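Local atomic coordinates of Cow rumen GH26 endo-mannanase (Metagenome, PDB entry 6UEH), a protein that probably hydrolyses internal beta-1,4-mannosidic linkages of mannans such as galactomannan, as a ruminal endo-mannanase of glycoside hydrolase family 26. Residues Phe207-Pro212 and Met291-Leu296; Trp341-Asp346 and Ala375-Val380. All coordinates share one frame; numbering follows the deposited sequence.

Contact 1: Phe207-Pro212 and Met291-Leu296; sequences FMNYNP and MLAEQL
F207, Y210 and P212 meet one flank of helix 280-301 in the (beta/alpha)8 barrel of this family 26 glycoside hydrolase, just after barrel strand 202-206 has ended in a type I beta turn from F207 to Y210. Stacking dominates at Q295. Its amide lies nearly parallel to the Y210 ring, the planes 13° apart, with CD 3.4 Å from CE1 of Y210, while Q295 CG makes a CH-pi contact over the same ring, 3.6 Å from its centroid. The bend of the glutamine chain at chi2 (-52°) lays the amide along the ring. Its carbonyl end is gripped from outside the contact: OE1 accepts hydrogen bonds from T221 OG1 and R298 NH1, which should fix the rotation of the flat group. Apolar packing surrounds F207. CD1 of L292 sits 3.8 Å from F207 CB, CD2 of L296 approaches ring atom CE2, and the Q295 methylene CB lies 4.0 Å from CE1; L306 of strand 306-309 touches the same phenyl. Within the loop, N211 ND2 donates to M208 O at 2.8 Å, in the carbonyl plane and on a lone pair. N211 OD1 in turn accepts from the backbone N of L213 and Y214, so both ends of this buried amide are engaged. The thioether contacts lie at the P212 end. M291, extended beyond CG, crosses the proline at a slant: its CE lies 3.8 Å from P212 CB, and M291 SD stands 3.4 Å from N211 C.

Contact 2: Trp341-Asp346 and Ala375-Val380; sequences WKYLYD and AGDEYV
Y379 is held against helix 334-351 by K342, Y345 and D346, and its ring forms the dense part of the contact. The K342 methylenes cross one face at about a right angle, CG standing 3.6 Å from the ring centroid in a CH-pi contact almost on the normal. An edge of the same ring is turned to Y345 in a T-shaped (edge-to-face) pair, planes 75° apart, with Y379 CD1 above the rim of the Y345 ring, 3.5 Å from CG. W341 packs against the loop: its CD1 lies 3.4 Å from A375 CB. With CG anti to the backbone N (chi1 177°), the indole is placed so that NE1 donates to Y379 O at 2.9 Å; the acceptor lies in the indole plane, although the donor stands 45° out of the carbonyl plane. In this TIM barrel the arrangement fastens a barrel helix to the loop that leads from strand 357-362 into strand 382-387; W341 and V380 also touch Q361 on the first of these strands, and Q361 OE1 accepts from A375 N. Toward solvent, direct contact gives way to water. K342, extended beyond CG, carries NZ past the ring to a water that it shares with A375 O and E378 OE2; NZ and OE2 themselves are 4.7 Å apart, so the opposite charges are bridged rather than paired. A second water joins Y345 OH to E378 O, while that hydroxyl also hydrogen-bonds S146 OG. On the D346 side the carboxylate comes up to the ring edge, OD2 near the hydroxyl and OD1 in the plane of the Y379 ring, 3.4 Å from CE1.

Beyond the N-terminal CBM6 region, the chain enters the catalytic barrel, where both contacts lie. Contact 1 opens in the loop after strand 202-206 and closes on helix 280-301, spanning helix 220-230 and strand 234-238. The chain then passes through strand 306-309 before contact 2 opens on helix 334-351; that contact closes a shorter loop, around strand 357-362, just before strand 382-387. The two therefore follow in series, neither nested nor crossed. The centres of contacts 1 and 2 are 19 Å apart; the nearest atoms of contacts 1 and 2 are about 5 Å apart, without touching. Helix 280-301 links the two neighbourhoods: beyond its role in contact 1, I289 touches Y343 and L344 of helix 334-351.

Contact 1: Phe207-Pro212 and Met291-Leu296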
loop_
_atom_site.group_PDB
_atom_site.type_symbol
_atom_site.label_atom_id
_atom_site.label_comp_id
_atom_site.label_asym_id
_atom_site.label_seq_id
_atom_site.Cartn_x
_atom_site.Cartn_y
_atom_site.Cartn_z
ATOM N N PHE A 207 -10.748 1.627 -17.562
ATOM C CA PHE A 207 -12.012 1.715 -18.286
ATOM C C PHE A 207 -12.532 3.142 -18.432
ATOM O O PHE A 207 -13.720 3.348 -18.672
ATOM C CB PHE A 207 -13.075 0.857 -17.593
ATOM C CG PHE A 207 -12.846 -0.618 -17.737
ATOM C CD1 PHE A 207 -13.275 -1.289 -18.870
ATOM C CD2 PHE A 207 -12.196 -1.334 -16.746
ATOM C CE1 PHE A 207 -13.060 -2.647 -19.013
ATOM C CE2 PHE A 207 -11.982 -2.690 -16.882
ATOM C CZ PHE A 207 -12.413 -3.347 -18.017
ATOM N N MET A 208 -11.642 4.122 -18.308
ATOM C CA MET A 208 -12.047 5.526 -18.279
ATOM C C MET A 208 -12.760 5.990 -19.552
ATOM O O MET A 208 -13.623 6.868 -19.499
ATOM C CB MET A 208 -10.827 6.415 -18.021
ATOM C CG MET A 208 -9.706 6.240 -19.034
ATOM S SD MET A 208 -8.208 7.128 -18.560
ATOM C CE MET A 208 -8.818 8.809 -18.536
ATOM N N ASN A 209 -12.417 5.401 -20.694
ATOM C CA ASN A 209 -12.949 5.885 -21.967
ATOM C C ASN A 209 -14.339 5.352 -22.303
ATOM O O ASN A 209 -14.936 5.746 -23.303
ATOM C CB ASN A 209 -11.973 5.560 -23.097
ATOM C CG ASN A 209 -10.729 6.422 -23.046
ATOM O OD1 ASN A 209 -10.808 7.619 -22.767
ATOM N ND2 ASN A 209 -9.572 5.817 -23.298
ATOM N N TYR A 210 -14.856 4.463 -21.463
ATOM C CA TYR A 210 -16.240 4.025 -21.588
ATOM C C TYR A 210 -17.129 4.906 -20.715
ATOM O O TYR A 210 -17.769 4.419 -19.784
ATOM C CB TYR A 210 -16.395 2.559 -21.181
ATOM C CG TYR A 210 -15.561 1.573 -21.975
ATOM C CD1 TYR A 210 -16.041 1.010 -23.153
ATOM C CD2 TYR A 210 -14.302 1.187 -21.532
ATOM C CE1 TYR A 210 -15.283 0.096 -23.873
ATOM C CE2 TYR A 210 -13.538 0.276 -22.242
ATOM C CZ TYR A 210 -14.031 -0.266 -23.411
ATOM O OH TYR A 210 -13.269 -1.172 -24.114
ATOM N N ASN A 211 -17.161 6.203 -21.015
ATOM C CA ASN A 211 -17.864 7.177 -20.178
ATOM C C ASN A 211 -18.959 7.924 -20.953
ATOM O O ASN A 211 -18.970 7.907 -22.183
ATOM C CB ASN A 211 -16.859 8.170 -19.586
ATOM C CG ASN A 211 -16.256 9.080 -20.634
ATOM O OD1 ASN A 211 -16.863 10.077 -21.028
ATOM N ND2 ASN A 211 -15.051 8.747 -21.088
ATOM N N PRO A 212 -19.892 8.576 -20.236
ATOM C CA PRO A 212 -21.006 9.255 -20.913
ATOM C C PRO A 212 -20.681 10.631 -21.501
ATOM O O PRO A 212 -21.575 11.251 -22.078
ATOM C CB PRO A 212 -22.053 9.404 -19.797
ATOM C CG PRO A 212 -21.625 8.462 -18.715
ATOM C CD PRO A 212 -20.136 8.455 -18.789
ATOM N N MET A 291 -22.258 2.243 -17.923
ATOM C CA MET A 291 -21.347 2.017 -19.040
ATOM C C MET A 291 -20.167 1.151 -18.616
ATOM O O MET A 291 -19.677 0.328 -19.394
ATOM C CB MET A 291 -20.860 3.347 -19.613
ATOM C CG MET A 291 -21.983 4.197 -20.181
ATOM S SD MET A 291 -21.405 5.575 -21.187
ATOM C CE MET A 291 -22.968 6.286 -21.691
ATOM N N LEU A 292 -19.721 1.332 -17.377
ATOM C CA LEU A 292 -18.696 0.471 -16.802
ATOM C C LEU A 292 -19.194 -0.966 -16.677
ATOM O O LEU A 292 -18.512 -1.907 -17.090
ATOM C CB LEU A 292 -18.265 0.987 -15.429
ATOM C CG LEU A 292 -17.372 0.032 -14.631
ATOM C CD1 LEU A 292 -15.959 -0.006 -15.209
ATOM C CD2 LEU A 292 -17.357 0.406 -13.153
ATOM N N ALA A 293 -20.384 -1.127 -16.102
ATOM C CA ALA A 293 -20.950 -2.452 -15.856
ATOM C C ALA A 293 -21.144 -3.216 -17.157
ATOM O O ALA A 293 -21.005 -4.440 -17.198
ATOM C CB ALA A 293 -22.270 -2.337 -15.110
ATOM N N GLU A 294 -21.465 -2.480 -18.217
ATOM C CA GLU A 294 -21.655 -3.068 -19.535
ATOM C C GLU A 294 -20.391 -3.791 -19.989
ATOM O O GLU A 294 -20.455 -4.884 -20.544
ATOM C CB GLU A 294 -22.048 -1.988 -20.547
ATOM C CG GLU A 294 -22.283 -2.501 -21.957
ATOM C CD GLU A 294 -22.745 -1.408 -22.908
ATOM O OE1 GLU A 294 -22.869 -1.686 -24.119
ATOM O OE2 GLU A 294 -22.985 -0.271 -22.446
ATOM N N GLN A 295 -19.241 -3.179 -19.736
ATOM C CA GLN A 295 -17.966 -3.781 -20.107
ATOM C C GLN A 295 -17.585 -4.928 -19.172
ATOM O O GLN A 295 -17.077 -5.958 -19.619
ATOM C CB GLN A 295 -16.867 -2.718 -20.122
ATOM C CG GLN A 295 -17.114 -1.634 -21.150
ATOM C CD GLN A 295 -17.384 -2.205 -22.531
ATOM O OE1 GLN A 295 -16.668 -3.091 -22.998
ATOM N NE2 GLN A 295 -18.428 -1.707 -23.186
ATOM N N LEU A 296 -17.836 -4.748 -17.880
ATOM C CA LEU A 296 -17.526 -5.774 -16.889
ATOM C C LEU A 296 -18.376 -7.022 -17.098
ATOM O O LEU A 296 -17.938 -8.136 -16.803
ATOM C CB LEU A 296 -17.727 -5.229 -15.474
ATOM C CG LEU A 296 -16.780 -4.086 -15.099
ATOM C CD1 LEU A 296 -17.042 -3.600 -13.679
ATOM C CD2 LEU A 296 -15.330 -4.529 -15.267
#

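Contact 2: Trp341-Asp346 and Ala375-Val380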
loop_
_atom_site.group_PDB
_atom_site.type_symbol
_atom_site.label_atom_id
_atom_site.label_comp_id
_atom_site.label_asym_id
_atom_site.label_seq_id
_atom_site.Cartn_x
_atom_site.Cartn_y
_atom_site.Cartn_z
ATOM N N TRP A 341 -17.939 4.167 -2.158
ATOM C CA TRP A 341 -17.416 2.832 -2.438
ATOM C C TRP A 341 -18.489 1.766 -2.242
ATOM O O TRP A 341 -18.668 0.884 -3.087
ATOM C CB TRP A 341 -16.211 2.518 -1.545
ATOM C CG TRP A 341 -15.664 1.125 -1.730
ATOM C CD1 TRP A 341 -16.131 -0.027 -1.158
ATOM C CD2 TRP A 341 -14.544 0.742 -2.540
ATOM N NE1 TRP A 341 -15.372 -1.099 -1.562
ATOM C CE2 TRP A 341 -14.392 -0.656 -2.412
ATOM C CE3 TRP A 341 -13.655 1.443 -3.361
ATOM C CZ2 TRP A 341 -13.388 -1.363 -3.073
ATOM C CZ3 TRP A 341 -12.658 0.738 -4.017
ATOM C CH2 TRP A 341 -12.535 -0.649 -3.871
ATOM N N LYS A 342 -19.193 1.845 -1.118
ATOM C CA LYS A 342 -20.260 0.897 -0.823
ATOM C C LYS A 342 -21.373 0.992 -1.861
ATOM O O LYS A 342 -21.951 -0.021 -2.253
ATOM C CB LYS A 342 -20.816 1.132 0.583
ATOM C CG LYS A 342 -19.829 0.807 1.695
ATOM C CD LYS A 342 -20.458 0.986 3.068
ATOM C CE LYS A 342 -19.479 0.628 4.173
ATOM N NZ LYS A 342 -20.072 0.829 5.525
ATOM N N TYR A 343 -21.659 2.211 -2.309
ATOM C CA TYR A 343 -22.658 2.442 -3.350
ATOM C C TYR A 343 -22.295 1.687 -4.623
ATOM O O TYR A 343 -23.117 0.962 -5.180
ATOM C CB TYR A 343 -22.791 3.942 -3.641
ATOM C CG TYR A 343 -23.876 4.306 -4.635
ATOM C CD1 TYR A 343 -23.633 4.286 -6.004
ATOM C CD2 TYR A 343 -25.140 4.687 -4.203
ATOM C CE1 TYR A 343 -24.621 4.626 -6.912
ATOM C CE2 TYR A 343 -26.133 5.030 -5.103
ATOM C CZ TYR A 343 -25.868 4.997 -6.457
ATOM O OH TYR A 343 -26.857 5.336 -7.355
ATOM N N LEU A 344 -21.055 1.859 -5.073
ATOM C CA LEU A 344 -20.577 1.205 -6.287
ATOM C C LEU A 344 -20.569 -0.312 -6.131
ATOM O O LEU A 344 -20.992 -1.040 -7.030
ATOM C CB LEU A 344 -19.175 1.703 -6.648
ATOM C CG LEU A 344 -18.521 1.052 -7.871
ATOM C CD1 LEU A 344 -19.348 1.298 -9.131
ATOM C CD2 LEU A 344 -17.097 1.554 -8.052
ATOM N N TYR A 345 -20.088 -0.777 -4.982
ATOM C CA TYR A 345 -20.034 -2.203 -4.678
ATOM C C TYR A 345 -21.425 -2.823 -4.742
ATOM O O TYR A 345 -21.624 -3.865 -5.368
ATOM C CB TYR A 345 -19.417 -2.425 -3.294
ATOM C CG TYR A 345 -19.156 -3.873 -2.925
ATOM C CD1 TYR A 345 -20.189 -4.705 -2.510
ATOM C CD2 TYR A 345 -17.868 -4.397 -2.957
ATOM C CE1 TYR A 345 -19.952 -6.024 -2.161
ATOM C CE2 TYR A 345 -17.621 -5.713 -2.606
ATOM C CZ TYR A 345 -18.667 -6.521 -2.208
ATOM O OH TYR A 345 -18.431 -7.832 -1.856
ATOM N N ASP A 346 -22.383 -2.180 -4.083
ATOM C CA ASP A 346 -23.756 -2.672 -4.059
ATOM C C ASP A 346 -24.399 -2.614 -5.440
ATOM O O ASP A 346 -25.115 -3.533 -5.832
ATOM C CB ASP A 346 -24.595 -1.875 -3.058
ATOM C CG ASP A 346 -24.190 -2.135 -1.618
ATOM O OD1 ASP A 346 -23.437 -3.103 -1.376
ATOM O OD2 ASP A 346 -24.636 -1.379 -0.728
ATOM N N ALA A 375 -13.119 0.762 3.499
ATOM C CA ALA A 375 -14.553 0.501 3.414
ATOM C C ALA A 375 -15.002 -0.699 4.250
ATOM O O ALA A 375 -16.200 -0.951 4.378
ATOM C CB ALA A 375 -14.958 0.299 1.969
ATOM N N GLY A 376 -14.051 -1.438 4.811
ATOM C CA GLY A 376 -14.385 -2.555 5.679
ATOM C C GLY A 376 -14.179 -3.916 5.041
ATOM O O GLY A 376 -14.181 -4.046 3.817
ATOM N N ASP A 377 -14.019 -4.936 5.881
ATOM C CA ASP A 377 -13.707 -6.291 5.424
ATOM C C ASP A 377 -14.754 -6.874 4.480
ATOM O O ASP A 377 -14.439 -7.715 3.641
ATOM C CB ASP A 377 -13.543 -7.232 6.620
ATOM C CG ASP A 377 -12.315 -6.916 7.449
ATOM O OD1 ASP A 377 -11.417 -6.208 6.944
ATOM O OD2 ASP A 377 -12.245 -7.384 8.604
ATOM N N GLU A 378 -16.000 -6.434 4.624
ATOM C CA GLU A 378 -17.094 -7.009 3.853
ATOM C C GLU A 378 -17.265 -6.336 2.487
ATOM O O GLU A 378 -18.101 -6.752 1.687
ATOM C CB GLU A 378 -18.398 -6.939 4.660
ATOM C CG GLU A 378 -18.980 -5.539 4.851
ATOM C CD GLU A 378 -18.274 -4.711 5.926
ATOM O OE1 GLU A 378 -17.246 -5.162 6.473
ATOM O OE2 GLU A 378 -18.757 -3.598 6.228
ATOM N N TYR A 379 -16.458 -5.312 2.216
ATOM C CA TYR A 379 -16.553 -4.574 0.956
ATOM C C TYR A 379 -15.248 -4.539 0.158
ATOM O O TYR A 379 -15.200 -3.957 -0.926
ATOM C CB TYR A 379 -17.008 -3.136 1.217
ATOM C CG TYR A 379 -18.489 -2.985 1.474
ATOM C CD1 TYR A 379 -19.393 -2.928 0.421
ATOM C CD2 TYR A 379 -18.982 -2.881 2.766
ATOM C CE1 TYR A 379 -20.749 -2.785 0.650
ATOM C CE2 TYR A 379 -20.338 -2.740 3.007
ATOM C CZ TYR A 379 -21.216 -2.691 1.945
ATOM O OH TYR A 379 -22.564 -2.549 2.175
ATOM N N VAL A 380 -14.193 -5.141 0.700
ATOM C CA VAL A 380 -12.861 -5.070 0.097
ATOM C C VAL A 380 -12.186 -6.448 0.097
ATOM O O VAL A 380 -12.295 -7.192 1.071
ATOM C CB VAL A 380 -11.960 -4.048 0.845
ATOM C CG1 VAL A 380 -10.580 -3.966 0.209
ATOM C CG2 VAL A 380 -12.613 -2.666 0.871
HETATM O O HOH W 1 -17.669 -0.951 6.584
HETATM O O HOH W 2 -20.107 -8.383 0.251
#